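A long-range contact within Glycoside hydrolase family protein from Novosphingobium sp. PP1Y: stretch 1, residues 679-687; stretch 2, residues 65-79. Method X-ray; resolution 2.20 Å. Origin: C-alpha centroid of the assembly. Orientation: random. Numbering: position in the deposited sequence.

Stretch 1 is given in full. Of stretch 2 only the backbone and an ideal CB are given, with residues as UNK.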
ATOM      1  N   THR A 679     -11.922  -8.061  -7.270  1.00 28.67           N
ATOM      2  CA  THR A 679     -12.999  -7.151  -7.570  1.00 29.44           C
ATOM      3  C   THR A 679     -14.247  -7.894  -8.004  1.00 29.48           C
ATOM      4  O   THR A 679     -14.264  -9.066  -8.173  1.00 31.34           O
ATOM      5  CB  THR A 679     -12.798  -6.273  -8.814  1.00 38.13           C
ATOM      6  OG1 THR A 679     -11.781  -6.768  -9.653  1.00 47.84           O
ATOM      7  CG2 THR A 679     -12.641  -4.935  -8.498  1.00 25.56           C
ATOM      8  N   SER A 680     -15.289  -7.127  -8.190  1.00 25.92           N
ATOM      9  CA  SER A 680     -16.534  -7.561  -8.643  1.00 26.70           C
ATOM     10  C   SER A 680     -16.834  -6.714  -9.866  1.00 30.23           C
ATOM     11  O   SER A 680     -17.511  -5.739  -9.786  1.00 29.14           O
ATOM     12  CB  SER A 680     -17.569  -7.359  -7.570  1.00 23.15           C
ATOM     13  OG  SER A 680     -18.737  -8.010  -7.865  1.00 28.44           O
ATOM     14  N   VAL A 681     -16.295  -7.105 -10.999  1.00 26.94           N
ATOM     15  CA  VAL A 681     -16.554  -6.416 -12.251  1.00 29.02           C
ATOM     16  C   VAL A 681     -18.053  -6.433 -12.546  1.00 32.86           C
ATOM     17  O   VAL A 681     -18.749  -7.424 -12.301  1.00 27.75           O
ATOM     18  CB  VAL A 681     -15.726  -7.081 -13.365  1.00 32.91           C
ATOM     19  CG1 VAL A 681     -16.337  -6.830 -14.725  1.00 44.49           C
ATOM     20  CG2 VAL A 681     -14.294  -6.565 -13.337  1.00 29.61           C
ATOM     21  N   HIS A 682     -18.557  -5.318 -13.061  1.00 32.87           N
ATOM     22  CA  HIS A 682     -19.967  -5.210 -13.417  1.00 29.82           C
ATOM     23  C   HIS A 682     -20.310  -6.140 -14.572  1.00 32.36           C
ATOM     24  O   HIS A 682     -19.600  -6.170 -15.586  1.00 31.86           O
ATOM     25  CB  HIS A 682     -20.293  -3.765 -13.803  1.00 25.12           C
ATOM     26  CG  HIS A 682     -21.552  -3.618 -14.596  1.00 24.37           C
ATOM     27  ND1 HIS A 682     -22.770  -4.085 -14.152  1.00 23.50           N
ATOM     28  CD2 HIS A 682     -21.787  -3.026 -15.793  1.00 25.62           C
ATOM     29  CE1 HIS A 682     -23.700  -3.800 -15.045  1.00 29.03           C
ATOM     30  NE2 HIS A 682     -23.129  -3.151 -16.045  1.00 32.65           N
ATOM     31  N   VAL A 683     -21.406  -6.883 -14.418  1.00 26.89           N
ATOM     32  CA  VAL A 683     -21.873  -7.841 -15.417  1.00 22.96           C
ATOM     33  C   VAL A 683     -23.010  -7.208 -16.209  1.00 30.94           C
ATOM     34  O   VAL A 683     -24.136  -7.102 -15.705  1.00 31.33           O
ATOM     35  CB  VAL A 683     -22.321  -9.153 -14.757  1.00 28.68           C
ATOM     36  CG1 VAL A 683     -22.910 -10.112 -15.802  1.00 24.00           C
ATOM     37  CG2 VAL A 683     -21.162  -9.777 -14.014  1.00 26.63           C
ATOM     38  N   PRO A 684     -22.759  -6.732 -17.428  1.00 36.10           N
ATOM     39  CA  PRO A 684     -23.815  -6.012 -18.164  1.00 32.12           C
ATOM     40  C   PRO A 684     -24.814  -6.912 -18.867  1.00 35.45           C
ATOM     41  O   PRO A 684     -25.943  -6.464 -19.104  1.00 34.38           O
ATOM     42  CB  PRO A 684     -23.025  -5.191 -19.184  1.00 25.83           C
ATOM     43  CG  PRO A 684     -21.890  -6.112 -19.508  1.00 29.76           C
ATOM     44  CD  PRO A 684     -21.469  -6.643 -18.124  1.00 31.49           C
ATOM     45  N   VAL A 685     -24.441  -8.142 -19.217  1.00 33.46           N
ATOM     46  CA  VAL A 685     -25.315  -9.072 -19.926  1.00 32.44           C
ATOM     47  C   VAL A 685     -25.111 -10.455 -19.319  1.00 37.95           C
ATOM     48  O   VAL A 685     -24.024 -10.784 -18.836  1.00 38.57           O
ATOM     49  CB  VAL A 685     -25.044  -9.088 -21.457  1.00 38.64           C
ATOM     50  CG1 VAL A 685     -25.267  -7.706 -22.065  1.00 42.13           C
ATOM     51  CG2 VAL A 685     -23.628  -9.528 -21.746  1.00 37.52           C
ATOM     52  N   ASP A 686     -26.162 -11.272 -19.341  1.00 39.71           N
ATOM     53  CA  ASP A 686     -26.096 -12.556 -18.649  1.00 42.57           C
ATOM     54  C   ASP A 686     -25.470 -13.676 -19.480  1.00 38.72           C
ATOM     55  O   ASP A 686     -24.922 -14.613 -18.889  1.00 38.06           O
ATOM     56  CB  ASP A 686     -27.497 -12.990 -18.186  1.00 41.29           C
ATOM     57  CG  ASP A 686     -28.146 -11.980 -17.233  1.00 40.14           C
ATOM     58  OD1 ASP A 686     -27.428 -11.123 -16.686  1.00 39.21           O
ATOM     59  OD2 ASP A 686     -29.374 -12.048 -17.024  1.00 43.96           O
ATOM     60  N   ASP A 687     -25.489 -13.577 -20.816  1.00 35.38           N
ATOM     61  CA  ASP A 687     -25.206 -14.735 -21.673  1.00 38.82           C
ATOM     62  C   ASP A 687     -23.737 -15.139 -21.642  1.00 40.50           C
ATOM     63  O   ASP A 687     -23.421 -16.329 -21.731  1.00 58.74           O
ATOM     64  CB  ASP A 687     -25.630 -14.455 -23.119  1.00 47.56           C
ATOM     65  CG  ASP A 687     -25.141 -13.086 -23.636  1.00 64.89           C
ATOM     66  OD1 ASP A 687     -24.208 -12.500 -23.054  1.00 69.20           O
ATOM     67  OD2 ASP A 687     -25.692 -12.597 -24.644  1.00 77.65           O
ATOM     68  N   UNK A  65     -18.946  -1.183 -20.982  1.00 32.10           N
ATOM     69  CA  UNK A  65     -19.807  -2.370 -20.948  1.00 32.59           C
ATOM     70  C   UNK A  65     -20.723  -2.292 -19.728  1.00 34.40           C
ATOM     71  O   UNK A  65     -20.443  -2.849 -18.663  1.00 28.37           O
ATOM     72  CB  UNK A  65     -18.973  -3.653 -20.916  1.00 32.59           C
ATOM     73  N   UNK A  66     -21.854  -1.604 -19.896  1.00 30.72           N
ATOM     74  CA  UNK A  66     -22.707  -1.194 -18.781  1.00 26.93           C
ATOM     75  C   UNK A  66     -24.157  -1.260 -19.223  1.00 31.65           C
ATOM     76  O   UNK A  66     -24.505  -0.737 -20.281  1.00 30.35           O
ATOM     77  CB  UNK A  66     -22.351   0.213 -18.296  1.00 26.93           C
ATOM     78  N   UNK A  67     -25.015  -1.872 -18.405  1.00 26.32           N
ATOM     79  CA  UNK A  67     -26.455  -1.741 -18.600  1.00 32.19           C
ATOM     80  C   UNK A  67     -27.122  -1.593 -17.240  1.00 35.11           C
ATOM     81  O   UNK A  67     -26.629  -2.105 -16.228  1.00 35.73           O
ATOM     82  CB  UNK A  67     -27.023  -2.942 -19.359  1.00 32.19           C
ATOM     83  N   UNK A  68     -28.271  -0.906 -17.229  1.00 24.02           N
ATOM     84  CA  UNK A  68     -29.067  -0.836 -16.009  1.00 26.41           C
ATOM     85  C   UNK A  68     -29.568  -2.212 -15.597  1.00 29.41           C
ATOM     86  O   UNK A  68     -29.622  -2.530 -14.405  1.00 30.22           O
ATOM     87  CB  UNK A  68     -30.249   0.117 -16.198  1.00 26.41           C
ATOM     88  N   UNK A  69     -29.950  -3.036 -16.572  1.00 27.09           N
ATOM     89  CA  UNK A  69     -30.407  -4.378 -16.256  1.00 28.29           C
ATOM     90  C   UNK A  69     -29.351  -5.143 -15.481  1.00 26.71           C
ATOM     91  O   UNK A  69     -29.660  -5.803 -14.486  1.00 33.05           O
ATOM     92  CB  UNK A  69     -30.775  -5.133 -17.535  1.00 28.29           C
ATOM     93  N   UNK A  70     -28.096  -5.041 -15.911  1.00 27.10           N
ATOM     94  CA  UNK A  70     -27.026  -5.727 -15.222  1.00 23.81           C
ATOM     95  C   UNK A  70     -26.707  -5.125 -13.865  1.00 28.37           C
ATOM     96  O   UNK A  70     -26.339  -5.850 -12.936  1.00 28.79           O
ATOM     97  CB  UNK A  70     -25.769  -5.724 -16.094  1.00 23.81           C
ATOM     98  N   UNK A  71     -26.834  -3.803 -13.736  1.00 26.41           N
ATOM     99  CA  UNK A  71     -26.549  -3.134 -12.473  1.00 26.88           C
ATOM    100  C   UNK A  71     -27.477  -3.655 -11.383  1.00 27.97           C
ATOM    101  O   UNK A  71     -27.051  -3.943 -10.254  1.00 25.65           O
ATOM    102  CB  UNK A  71     -26.693  -1.618 -12.619  1.00 26.88           C
ATOM    103  N   UNK A  72     -28.765  -3.780 -11.706  1.00 25.20           N
ATOM    104  CA  UNK A  72     -29.722  -4.302 -10.745  1.00 31.31           C
ATOM    105  C   UNK A  72     -29.387  -5.732 -10.350  1.00 30.59           C
ATOM    106  O   UNK A  72     -29.400  -6.063  -9.158  1.00 25.47           O
ATOM    107  CB  UNK A  72     -31.139  -4.233 -11.317  1.00 31.31           C
ATOM    108  N   UNK A  73     -29.099  -6.598 -11.338  1.00 24.15           N
ATOM    109  CA  UNK A  73     -28.775  -7.986 -11.024  1.00 29.60           C
ATOM    110  C   UNK A  73     -27.468  -8.090 -10.242  1.00 29.29           C
ATOM    111  O   UNK A  73     -27.340  -8.941  -9.354  1.00 32.38           O
ATOM    112  CB  UNK A  73     -28.684  -8.812 -12.309  1.00 29.60           C
ATOM    113  N   UNK A  74     -26.479  -7.247 -10.566  1.00 21.77           N
ATOM    114  CA  UNK A  74     -25.277  -7.167  -9.730  1.00 26.16           C
ATOM    115  C   UNK A  74     -25.631  -6.844  -8.289  1.00 28.57           C
ATOM    116  O   UNK A  74     -25.184  -7.528  -7.356  1.00 32.92           O
ATOM    117  CB  UNK A  74     -24.312  -6.114 -10.277  1.00 26.16           C
ATOM    118  N   UNK A  75     -26.406  -5.776  -8.077  1.00 29.75           N
ATOM    119  CA  UNK A  75     -26.618  -5.326  -6.706  1.00 28.33           C
ATOM    120  C   UNK A  75     -27.579  -6.249  -5.968  1.00 30.79           C
ATOM    121  O   UNK A  75     -27.457  -6.418  -4.750  1.00 30.04           O
ATOM    122  CB  UNK A  75     -27.151  -3.892  -6.692  1.00 28.33           C
ATOM    123  N   UNK A  76     -28.506  -6.885  -6.685  1.00 28.49           N
ATOM    124  CA  UNK A  76     -29.344  -7.889  -6.043  1.00 33.34           C
ATOM    125  C   UNK A  76     -28.529  -9.122  -5.665  1.00 36.16           C
ATOM    126  O   UNK A  76     -28.793  -9.745  -4.630  1.00 32.00           O
ATOM    127  CB  UNK A  76     -30.502  -8.283  -6.962  1.00 33.34           C
ATOM    128  N   UNK A  77     -27.544  -9.504  -6.492  1.00 27.87           N
ATOM    129  CA  UNK A  77     -26.652 -10.599  -6.115  1.00 31.71           C
ATOM    130  C   UNK A  77     -25.890 -10.271  -4.831  1.00 31.32           C
ATOM    131  O   UNK A  77     -25.783 -11.103  -3.926  1.00 31.01           O
ATOM    132  CB  UNK A  77     -25.669 -10.897  -7.249  1.00 31.71           C
ATOM    133  N   UNK A  78     -25.388  -9.046  -4.724  1.00 28.07           N
ATOM    134  CA  UNK A  78     -24.605  -8.601  -3.574  1.00 26.67           C
ATOM    135  C   UNK A  78     -25.419  -8.670  -2.304  1.00 27.76           C
ATOM    136  O   UNK A  78     -24.901  -9.033  -1.248  1.00 29.52           O
ATOM    137  CB  UNK A  78     -24.092  -7.176  -3.789  1.00 26.67           C
ATOM    138  N   UNK A  79     -26.698  -8.299  -2.394  1.00 25.40           N
ATOM    139  CA  UNK A  79     -27.578  -8.471  -1.241  1.00 30.03           C
ATOM    140  C   UNK A  79     -27.727  -9.941  -0.876  1.00 31.48           C
ATOM    141  O   UNK A  79     -27.578 -10.300   0.297  1.00 37.15           O
ATOM    142  CB  UNK A  79     -28.952  -7.859  -1.523  1.00 30.03           C
TER

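Stretch 1 runs as an irregular loop past the start of a helix that begins at position 68.

At position 65 the CA-to-CB bond points sideways, and the ideal CB lies 4.1 Å from Pro684 CG. A small or medium side chain of almost any polarity could rest against the proline ring. The residue is Asn65; its carbonyl also faces the loop, with O 3.5 Å from Pro684 CB, and one water donates to both Asn65 O and His682 O.

Position 66 points away overall, though its ideal CB is 4.1 Å from His682 NE2. Little is asked of the side chain here; Ile66 fills it.

Position 67 directly precedes the helix, where Ser, Thr, Asp or Asn would cap the free backbone NH groups. Stretch 1 narrows the choice: the ideal CB is 3.7 Å from Pro684 O, an acceptor that favours a hydroxyl over a carboxylate. Thr67 OG1 donates to Pro684 O at 2.7 Å and accepts from the amide N of position 70 at 3.0 Å, while Thr67 N donates to His682 NE2 at 3.3 Å.

Position 68 points away into space free of stretch 1, so many residues would do; it is Lys68. Position 69 starts sideways, 5.3 Å from Pro684 O at its ideal CB, and suits a polar side chain. Asp69 reaches Pro684 O through a water that donates to both that oxygen and Asp69 OD2.

Position 70 is the strictest. An ideal CB would sit 2.2 Å from Val683 O and 2.9 Å from Pro684 CA, both clashes, so only glycine fits this backbone approach. Gly70 lets the chains close to 4.4 Å between its CA and Pro684 CA, and its CA makes a CA-H...O contact with Val683 O at 3.2 Å.

Position 71 points sideways, its ideal CB 4.4 Å from His682 CE1; an aliphatic chain suits, and Ile71 places CG1 3.6 Å from that carbon. Position 72 points away, where nearly any helix-compatible residue would do; it is Arg72.

Position 73 points toward stretch 1, with Asp686 OD1 5.1 Å from the ideal CB. A long basic side chain is the natural answer. Lys73, extended beyond chi1, forms a salt bridge from NZ to Asp686 OD2 at 2.6 Å and another to Asp69 OD2 at 2.9 Å.

Position 74 faces two donors, His682 ND1 at 4.6 Å and Val683 N at 5.1 Å from the ideal CB. A short acceptor, Asp or perhaps Asn, is called for. Asp74 OD2 takes hydrogen bonds from His682 ND1 at 2.7 Å and Val683 N at 3.0 Å, so the imidazole is held between this carboxylate and the amide of Thr67.

Farther along, the ideal CBs meet nothing of stretch 1 within 5.5 Å. It sets no demand at 75, 76 and 79, so many residues would serve; they are Leu75, Glu76 and Lys79, without contact. Positions 77 and 78 point toward the loop and need reach; a large aromatic or a long flexible side chain would suit. Trp77 CZ3 lies 3.8 Å from Ser680 OG, and selenomethionine Met78 brings CE to 4.0 Å from the same oxygen.

Stretch 2, residues 65-79: NITKDGIRKDLEWMK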
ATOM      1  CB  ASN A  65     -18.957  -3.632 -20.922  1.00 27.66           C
ATOM      2  CG  ASN A  65     -18.400  -3.979 -22.290  1.00 32.69           C
ATOM      3  OD1 ASN A  65     -19.153  -4.240 -23.211  1.00 35.40           O
ATOM      4  ND2 ASN A  65     -17.080  -3.989 -22.420  1.00 32.50           N
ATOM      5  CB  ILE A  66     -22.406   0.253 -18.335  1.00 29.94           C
ATOM      6  CG1 ILE A  66     -20.920   0.459 -18.027  1.00 27.97           C
ATOM      7  CG2 ILE A  66     -23.283   0.647 -17.161  1.00 28.36           C
ATOM      8  CD1 ILE A  66     -20.455   1.909 -18.332  1.00 27.27           C
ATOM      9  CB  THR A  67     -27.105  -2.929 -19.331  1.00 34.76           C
ATOM     10  OG1 THR A  67     -27.020  -4.103 -18.524  1.00 30.77           O
ATOM     11  CG2 THR A  67     -26.467  -3.199 -20.702  1.00 25.70           C
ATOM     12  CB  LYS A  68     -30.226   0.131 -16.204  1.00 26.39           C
ATOM     13  CG  LYS A  68     -29.798   1.598 -16.010  1.00 30.39           C
ATOM     14  CD  LYS A  68     -30.604   2.518 -16.899  1.00 44.67           C
ATOM     15  CE  LYS A  68     -31.679   3.200 -16.099  1.00 42.77           C
ATOM     16  NZ  LYS A  68     -32.606   3.929 -16.981  1.00 29.69           N
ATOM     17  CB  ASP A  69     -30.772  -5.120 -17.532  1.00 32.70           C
ATOM     18  CG  ASP A  69     -31.152  -6.563 -17.260  1.00 34.70           C
ATOM     19  OD1 ASP A  69     -32.224  -6.782 -16.683  1.00 36.39           O
ATOM     20  OD2 ASP A  69     -30.375  -7.461 -17.619  1.00 41.54           O
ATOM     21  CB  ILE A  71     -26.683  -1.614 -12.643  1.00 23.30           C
ATOM     22  CG1 ILE A  71     -25.531  -1.065 -13.497  1.00 28.30           C
ATOM     23  CG2 ILE A  71     -26.738  -0.921 -11.275  1.00 21.24           C
ATOM     24  CD1 ILE A  71     -25.712   0.399 -13.909  1.00 26.54           C
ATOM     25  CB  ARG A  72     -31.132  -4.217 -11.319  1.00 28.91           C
ATOM     26  CG  ARG A  72     -32.158  -5.102 -10.602  1.00 29.45           C
ATOM     27  CD  ARG A  72     -33.575  -4.589 -10.925  1.00 36.42           C
ATOM     28  NE  ARG A  72     -33.841  -3.338 -10.212  1.00 31.68           N
ATOM     29  CZ  ARG A  72     -34.810  -2.483 -10.513  1.00 31.45           C
ATOM     30  NH1 ARG A  72     -35.614  -2.704 -11.547  1.00 27.86           N
ATOM     31  NH2 ARG A  72     -34.965  -1.396  -9.778  1.00 30.58           N
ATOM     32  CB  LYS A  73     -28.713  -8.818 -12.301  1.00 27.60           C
ATOM     33  CG  LYS A  73     -30.059  -8.952 -13.008  1.00 29.88           C
ATOM     34  CD  LYS A  73     -29.875  -9.346 -14.475  1.00 25.90           C
ATOM     35  CE  LYS A  73     -31.206  -9.681 -15.131  1.00 25.85           C
ATOM     36  NZ  LYS A  73     -31.006 -10.058 -16.576  1.00 30.17           N
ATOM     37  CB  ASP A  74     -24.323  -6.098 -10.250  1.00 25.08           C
ATOM     38  CG  ASP A  74     -23.572  -6.520 -11.492  1.00 28.03           C
ATOM     39  OD1 ASP A  74     -23.740  -7.671 -11.946  1.00 30.14           O
ATOM     40  OD2 ASP A  74     -22.791  -5.686 -11.998  1.00 33.47           O
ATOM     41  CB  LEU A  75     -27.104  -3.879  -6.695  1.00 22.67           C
ATOM     42  CG  LEU A  75     -25.995  -2.815  -6.669  1.00 26.29           C
ATOM     43  CD1 LEU A  75     -25.070  -2.925  -7.877  1.00 22.87           C
ATOM     44  CD2 LEU A  75     -26.586  -1.414  -6.563  1.00 25.90           C
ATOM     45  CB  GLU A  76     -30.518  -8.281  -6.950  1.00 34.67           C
ATOM     46  CG  GLU A  76     -31.588  -7.184  -7.106  1.00 27.62           C
ATOM     47  CD  GLU A  76     -32.594  -7.519  -8.185  1.00 33.84           C
ATOM     48  OE1 GLU A  76     -33.721  -6.987  -8.122  1.00 43.34           O
ATOM     49  OE2 GLU A  76     -32.260  -8.313  -9.081  1.00 37.93           O
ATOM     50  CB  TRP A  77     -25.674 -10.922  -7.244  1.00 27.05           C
ATOM     51  CG  TRP A  77     -24.609 -11.885  -6.784  1.00 28.35           C
ATOM     52  CD1 TRP A  77     -24.767 -13.213  -6.518  1.00 29.13           C
ATOM     53  CD2 TRP A  77     -23.234 -11.584  -6.488  1.00 27.68           C
ATOM     54  NE1 TRP A  77     -23.576 -13.762  -6.085  1.00 30.58           N
ATOM     55  CE2 TRP A  77     -22.621 -12.782  -6.063  1.00 32.95           C
ATOM     56  CE3 TRP A  77     -22.471 -10.428  -6.544  1.00 23.12           C
ATOM     57  CZ2 TRP A  77     -21.273 -12.848  -5.703  1.00 28.49           C
ATOM     58  CZ3 TRP A  77     -21.128 -10.493  -6.184  1.00 25.78           C
ATOM     59  CH2 TRP A  77     -20.542 -11.690  -5.772  1.00 24.18           C
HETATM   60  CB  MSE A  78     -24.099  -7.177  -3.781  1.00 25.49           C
HETATM   61  CG  MSE A  78     -23.006  -7.037  -4.821  1.00 25.74           C
HETATM   62 SE   MSE A  78     -22.541  -5.126  -5.144  1.00 32.13          SE
HETATM   63  CE  MSE A  78     -21.431  -5.343  -6.729  1.00 27.18           C
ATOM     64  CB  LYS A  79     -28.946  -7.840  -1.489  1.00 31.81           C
ATOM     65  CG  LYS A  79     -28.901  -6.334  -1.494  1.00 37.47           C
ATOM     66  CD  LYS A  79     -28.263  -5.814  -0.205  1.00 41.66           C
ATOM     67  CE  LYS A  79     -29.143  -6.063   0.997  1.00 42.05           C
ATOM     68  NZ  LYS A  79     -28.629  -5.265   2.140  1.00 43.62           N
TER
HETATM   69  O   HOH W   1     -18.441  -3.788 -17.015  1.00 26.30           O
HETATM   70  O   HOH W   2     -28.701  -7.249 -19.710  1.00 52.43           O
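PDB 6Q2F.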